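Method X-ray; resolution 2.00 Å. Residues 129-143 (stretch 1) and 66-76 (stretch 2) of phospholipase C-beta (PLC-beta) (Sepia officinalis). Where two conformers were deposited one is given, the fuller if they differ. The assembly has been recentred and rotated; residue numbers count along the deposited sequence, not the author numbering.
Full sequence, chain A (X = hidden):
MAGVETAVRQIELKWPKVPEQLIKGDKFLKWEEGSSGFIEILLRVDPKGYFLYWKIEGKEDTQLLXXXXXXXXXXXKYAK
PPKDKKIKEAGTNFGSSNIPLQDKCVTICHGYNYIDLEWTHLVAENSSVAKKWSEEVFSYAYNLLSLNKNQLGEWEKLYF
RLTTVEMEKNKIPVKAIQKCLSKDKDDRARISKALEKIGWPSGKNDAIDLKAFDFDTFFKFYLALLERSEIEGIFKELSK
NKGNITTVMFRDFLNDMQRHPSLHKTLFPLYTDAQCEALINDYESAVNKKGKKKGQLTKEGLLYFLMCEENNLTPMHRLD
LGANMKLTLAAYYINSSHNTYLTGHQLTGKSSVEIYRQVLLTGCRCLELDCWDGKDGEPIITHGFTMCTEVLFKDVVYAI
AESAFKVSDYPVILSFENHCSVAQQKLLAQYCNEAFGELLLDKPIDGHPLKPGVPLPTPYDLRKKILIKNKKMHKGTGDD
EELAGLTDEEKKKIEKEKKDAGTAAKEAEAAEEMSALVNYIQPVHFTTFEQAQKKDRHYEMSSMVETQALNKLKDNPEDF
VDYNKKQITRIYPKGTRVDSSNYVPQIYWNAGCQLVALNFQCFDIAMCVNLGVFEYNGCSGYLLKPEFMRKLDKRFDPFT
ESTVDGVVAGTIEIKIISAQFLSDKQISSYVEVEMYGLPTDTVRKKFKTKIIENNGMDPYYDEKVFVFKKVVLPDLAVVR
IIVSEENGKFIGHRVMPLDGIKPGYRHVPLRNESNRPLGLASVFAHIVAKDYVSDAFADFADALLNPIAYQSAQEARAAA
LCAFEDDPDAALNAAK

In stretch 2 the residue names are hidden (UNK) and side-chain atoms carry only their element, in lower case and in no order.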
# COMPACT_ATOMS: atom_id res chain seq x y z
N VAL A 129 22.13 -0.49 -21.57
CA VAL A 129 22.21 -1.27 -20.35
C VAL A 129 21.54 -0.54 -19.18
O VAL A 129 20.77 -1.13 -18.43
CB VAL A 129 23.68 -1.62 -19.98
CG1 VAL A 129 23.76 -2.22 -18.59
CG2 VAL A 129 24.29 -2.56 -21.02
N ALA A 130 21.82 0.76 -19.04
CA ALA A 130 21.21 1.57 -17.99
C ALA A 130 19.68 1.57 -18.10
O ALA A 130 18.98 1.44 -17.10
CB ALA A 130 21.75 3.00 -18.02
N LYS A 131 19.19 1.73 -19.32
CA LYS A 131 17.75 1.76 -19.58
C LYS A 131 17.11 0.40 -19.28
O LYS A 131 16.12 0.32 -18.56
CB LYS A 131 17.46 2.18 -21.02
CG LYS A 131 15.98 2.34 -21.34
CD LYS A 131 15.77 2.95 -22.73
CE LYS A 131 14.30 3.00 -23.10
NZ LYS A 131 14.10 3.52 -24.48
N LYS A 132 17.70 -0.67 -19.82
CA LYS A 132 17.16 -2.02 -19.62
C LYS A 132 17.07 -2.38 -18.14
O LYS A 132 16.04 -2.90 -17.69
CB LYS A 132 17.99 -3.07 -20.36
CG LYS A 132 17.42 -4.48 -20.24
CD LYS A 132 17.60 -5.29 -21.51
CE LYS A 132 16.68 -6.51 -21.54
NZ LYS A 132 15.24 -6.18 -21.37
N TRP A 133 18.13 -2.12 -17.38
CA TRP A 133 18.12 -2.41 -15.93
C TRP A 133 17.07 -1.58 -15.20
O TRP A 133 16.38 -2.09 -14.33
CB TRP A 133 19.50 -2.20 -15.30
CG TRP A 133 20.40 -3.37 -15.49
CD1 TRP A 133 21.10 -3.68 -16.61
CD2 TRP A 133 20.69 -4.39 -14.54
NE1 TRP A 133 21.81 -4.83 -16.42
CE2 TRP A 133 21.58 -5.29 -15.15
CE3 TRP A 133 20.29 -4.63 -13.22
CZ2 TRP A 133 22.07 -6.42 -14.50
CZ3 TRP A 133 20.79 -5.75 -12.56
CH2 TRP A 133 21.67 -6.63 -13.20
N SER A 134 16.95 -0.31 -15.56
CA SER A 134 15.98 0.58 -14.94
C SER A 134 14.55 0.10 -15.15
O SER A 134 13.75 0.09 -14.21
CB SER A 134 16.14 2.01 -15.47
OG SER A 134 15.43 2.92 -14.65
N GLU A 135 14.23 -0.30 -16.38
CA GLU A 135 12.88 -0.78 -16.69
C GLU A 135 12.59 -2.13 -16.03
O GLU A 135 11.50 -2.34 -15.50
CB GLU A 135 12.68 -0.89 -18.20
CG GLU A 135 12.66 0.46 -18.87
CD GLU A 135 12.56 0.37 -20.38
OE1 GLU A 135 13.27 -0.47 -20.98
OE2 GLU A 135 11.79 1.16 -20.96
N GLU A 136 13.56 -3.03 -16.04
CA GLU A 136 13.36 -4.37 -15.49
C GLU A 136 13.24 -4.34 -13.98
O GLU A 136 12.29 -4.90 -13.42
CB GLU A 136 14.50 -5.31 -15.92
CG GLU A 136 14.45 -5.72 -17.39
CD GLU A 136 13.19 -6.49 -17.76
OE1 GLU A 136 12.71 -7.31 -16.94
OE2 GLU A 136 12.67 -6.27 -18.88
N VAL A 137 14.20 -3.69 -13.31
CA VAL A 137 14.22 -3.66 -11.85
C VAL A 137 12.99 -2.94 -11.28
O VAL A 137 12.43 -3.38 -10.28
CB VAL A 137 15.51 -3.01 -11.32
CG1 VAL A 137 15.43 -2.81 -9.81
CG2 VAL A 137 16.71 -3.87 -11.68
N PHE A 138 12.56 -1.85 -11.92
CA PHE A 138 11.36 -1.16 -11.49
C PHE A 138 10.15 -2.11 -11.53
O PHE A 138 9.39 -2.19 -10.57
CB PHE A 138 11.07 0.09 -12.33
CG PHE A 138 9.98 0.95 -11.77
CD1 PHE A 138 10.26 1.94 -10.84
CD2 PHE A 138 8.65 0.75 -12.15
CE1 PHE A 138 9.25 2.73 -10.29
CE2 PHE A 138 7.63 1.53 -11.61
CZ PHE A 138 7.93 2.53 -10.68
N SER A 139 10.00 -2.83 -12.64
CA SER A 139 8.88 -3.77 -12.78
C SER A 139 8.90 -4.85 -11.69
O SER A 139 7.84 -5.25 -11.22
CB SER A 139 8.82 -4.39 -14.19
OG SER A 139 9.84 -5.35 -14.39
N TYR A 140 10.09 -5.30 -11.27
CA TYR A 140 10.18 -6.32 -10.21
C TYR A 140 9.83 -5.76 -8.84
O TYR A 140 9.23 -6.46 -8.03
CB TYR A 140 11.57 -6.97 -10.11
CG TYR A 140 12.20 -7.40 -11.41
CD1 TYR A 140 11.43 -7.93 -12.46
CD2 TYR A 140 13.57 -7.33 -11.59
CE1 TYR A 140 12.04 -8.32 -13.66
CE2 TYR A 140 14.17 -7.72 -12.76
CZ TYR A 140 13.41 -8.22 -13.79
OH TYR A 140 14.05 -8.59 -14.95
N ALA A 141 10.22 -4.52 -8.59
CA ALA A 141 9.95 -3.85 -7.32
C ALA A 141 8.48 -3.54 -7.14
O ALA A 141 8.00 -3.48 -6.01
CB ALA A 141 10.77 -2.56 -7.19
N TYR A 142 7.77 -3.32 -8.25
CA TYR A 142 6.33 -3.01 -8.20
C TYR A 142 5.46 -4.15 -8.71
O TYR A 142 4.31 -3.94 -9.07
CB TYR A 142 6.06 -1.69 -8.94
CG TYR A 142 6.55 -0.53 -8.12
CD1 TYR A 142 5.70 0.14 -7.26
CD2 TYR A 142 7.89 -0.16 -8.15
CE1 TYR A 142 6.16 1.19 -6.46
CE2 TYR A 142 8.36 0.88 -7.35
CZ TYR A 142 7.50 1.55 -6.52
OH TYR A 142 7.96 2.58 -5.73
N ASN A 143 6.00 -5.36 -8.72
CA ASN A 143 5.23 -6.52 -9.14
C ASN A 143 4.24 -6.95 -8.04
O ASN A 143 4.65 -7.40 -6.96
CB ASN A 143 6.14 -7.67 -9.52
CG ASN A 143 5.40 -8.79 -10.19
OD1 ASN A 143 4.63 -9.51 -9.55
ND2 ASN A 143 5.62 -8.96 -11.49
N UNK A 66 17.26 -5.96 -1.26
CA UNK A 66 15.98 -6.67 -1.28
C UNK A 66 15.01 -5.78 -2.05
O UNK A 66 14.68 -4.68 -1.59
o UNK A 66 14.07 -8.43 1.28
o UNK A 66 13.45 -7.79 -0.72
c UNK A 66 14.25 -7.78 0.23
c UNK A 66 15.50 -6.91 0.15
N UNK A 67 14.55 -6.26 -3.20
CA UNK A 67 13.70 -5.46 -4.08
C UNK A 67 12.34 -5.14 -3.45
O UNK A 67 11.63 -4.25 -3.93
c UNK A 67 13.51 -6.15 -5.43
c UNK A 67 14.43 -6.89 -7.64
c UNK A 67 14.77 -6.28 -6.29
c UNK A 67 15.46 -4.94 -6.48
N UNK A 68 11.99 -5.83 -2.36
CA UNK A 68 10.81 -5.51 -1.56
C UNK A 68 10.82 -4.07 -1.02
O UNK A 68 9.77 -3.52 -0.74
c UNK A 68 10.66 -6.49 -0.41
N UNK A 69 12.00 -3.48 -0.88
CA UNK A 69 12.12 -2.12 -0.35
C UNK A 69 12.70 -1.12 -1.36
O UNK A 69 12.97 0.03 -1.02
c UNK A 69 12.72 -5.32 3.07
c UNK A 69 11.09 -3.20 2.35
c UNK A 69 10.60 -4.20 3.17
o UNK A 69 10.93 -6.25 4.35
c UNK A 69 13.20 -4.31 2.25
c UNK A 69 12.40 -3.23 1.88
c UNK A 69 11.41 -5.26 3.53
c UNK A 69 12.92 -2.15 0.95
N UNK A 70 12.87 -1.55 -2.61
CA UNK A 70 13.30 -0.64 -3.67
C UNK A 70 12.11 0.24 -4.06
O UNK A 70 11.00 -0.26 -4.27
c UNK A 70 13.94 -0.48 -6.11
c UNK A 70 15.26 -1.96 -4.55
c UNK A 70 13.87 -1.40 -4.89
N UNK A 71 12.36 1.54 -4.13
CA UNK A 71 11.31 2.53 -4.36
C UNK A 71 11.32 3.07 -5.77
O UNK A 71 10.28 3.31 -6.38
c UNK A 71 11.46 3.69 -3.37
n UNK A 71 9.80 2.19 -0.28
n UNK A 71 7.49 2.06 -0.32
n UNK A 71 8.67 1.27 1.49
c UNK A 71 11.32 3.27 -1.91
c UNK A 71 9.91 2.82 -1.60
c UNK A 71 8.65 1.84 0.29
N UNK A 72 12.52 3.28 -6.31
CA UNK A 72 12.65 3.73 -7.67
C UNK A 72 14.03 3.38 -8.20
O UNK A 72 14.97 3.18 -7.43
c UNK A 72 12.42 5.25 -7.75
o UNK A 72 11.75 4.86 -10.04
o UNK A 72 11.58 6.90 -9.24
c UNK A 72 11.88 5.69 -9.11
N UNK A 73 14.11 3.29 -9.52
CA UNK A 73 15.37 3.20 -10.22
C UNK A 73 15.23 4.09 -11.44
O UNK A 73 14.23 4.03 -12.15
c UNK A 73 17.66 0.33 -11.52
c UNK A 73 17.05 1.71 -11.41
c UNK A 73 14.61 1.03 -11.30
c UNK A 73 15.75 1.74 -10.58
N UNK A 74 16.23 4.96 -11.63
CA UNK A 74 16.18 5.99 -12.67
C UNK A 74 17.45 5.97 -13.49
O UNK A 74 18.51 5.59 -12.99
c UNK A 74 13.77 9.22 -8.08
c UNK A 74 14.92 8.67 -10.20
n UNK A 74 12.75 8.98 -7.26
c UNK A 74 14.81 7.55 -11.21
n UNK A 74 13.86 8.53 -9.22
n UNK A 74 14.67 10.15 -7.77
c UNK A 74 16.06 7.37 -12.02
N UNK A 75 17.36 6.39 -14.74
CA UNK A 75 18.52 6.45 -15.61
C UNK A 75 18.51 7.71 -16.46
O UNK A 75 17.52 8.44 -16.49
c UNK A 75 18.59 5.21 -16.50
s UNK A 75 17.25 5.07 -17.71
N UNK A 76 19.62 7.95 -17.14
CA UNK A 76 19.76 9.08 -18.05
C UNK A 76 19.47 10.40 -17.33
O UNK A 76 20.02 10.65 -16.25
c UNK A 76 18.85 8.89 -19.27
O HOH W 1 8.99 -5.05 -4.29
O HOH W 2 6.86 3.01 -3.21
O HOH W 3 12.15 3.04 -14.30

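Position 66 carries two carbons, the second bearing two oxygens, and touches nothing on the helix. That is a carboxylate one carbon from the backbone, Asp66. Its OD1 accepts from the backbone N of position 68 at 2.9 Å, pinning the turn before the strand.

Position 67 has four carbons forked at the second, and points toward the helix between Val137 and Tyr140: Leu67. Its CD2 lies 4.0 Å from Val137 CG1, its CD1 3.8 Å from Tyr140 CB, at the edge of that ring.

Position 68 is a single carbon facing away from the helix, Ala68. Position 69 shows one carbon and a six-carbon ring bearing an oxygen, also turned away: Tyr69.

Position 70 has three carbons, one carrying the other two, and lies against Ala141, which makes Val70. Its CG1 sits 3.9 Å from Ala141 CB.

Position 71 has three carbons, a nitrogen, then a carbon with two more nitrogens, a guanidinium: Arg71. Its CB points away, yet its backbone O accepts a 2.5 Å hydrogen bond from Tyr142 OH, and water 2 links that hydroxyl to Arg71 NH1.

Position 72 repeats the two-carbon, two-oxygen pattern, one oxygen approaching the Phe138 ring; it is Asp72, with OD1 3.3 Å from Phe138 CE1.

Position 73 has four carbons forked at the first, one arm two carbons long, and reaches Val137 and Phe138. This is Ile73: CD1 is 4.0 Å from Val137 CB, and CG2 is 3.8 Å from Phe138 CB.

Position 74 has three carbons, a nitrogen, then a carbon with two more nitrogens, and its CB points away: Arg74. Its NE forms a salt bridge with Asp72 OD2 at 2.8 Å, tying positions 72 and 74 together; both side chains also bond elsewhere in the structure.

Position 75 has one carbon and a sulfur, set against Ala130, Lys131 and Ser134: Cys75. Its SG is 3.8 Å from Lys131 CA and 4.0 Å from Ser134 CB, while its CB is 4.1 Å from Ala130 CB.

Position 76, one carbon, is Ala76; its phi is positive and it makes no contact.

The strand runs nearly antiparallel to the helix, at 166°, with 7.5 Å between axes at closest approach. Leu67, Ile73 and Cys75 supply the largest covered areas on the strand side and all point toward the helix, while Arg74 points away between the last two. The CA atoms come within 5.4 Å at Ser134 and Ile73 and 5.2 Å at Ala141 and Leu67; the helix side of each pair is a small residue. Polar links fasten the apolar seam: Tyr142 reaches a strand carbonyl, and water 1 donates to both Leu67 O and Ala141 O.

Stretch 2 66-76: DLAYVRDIRCA
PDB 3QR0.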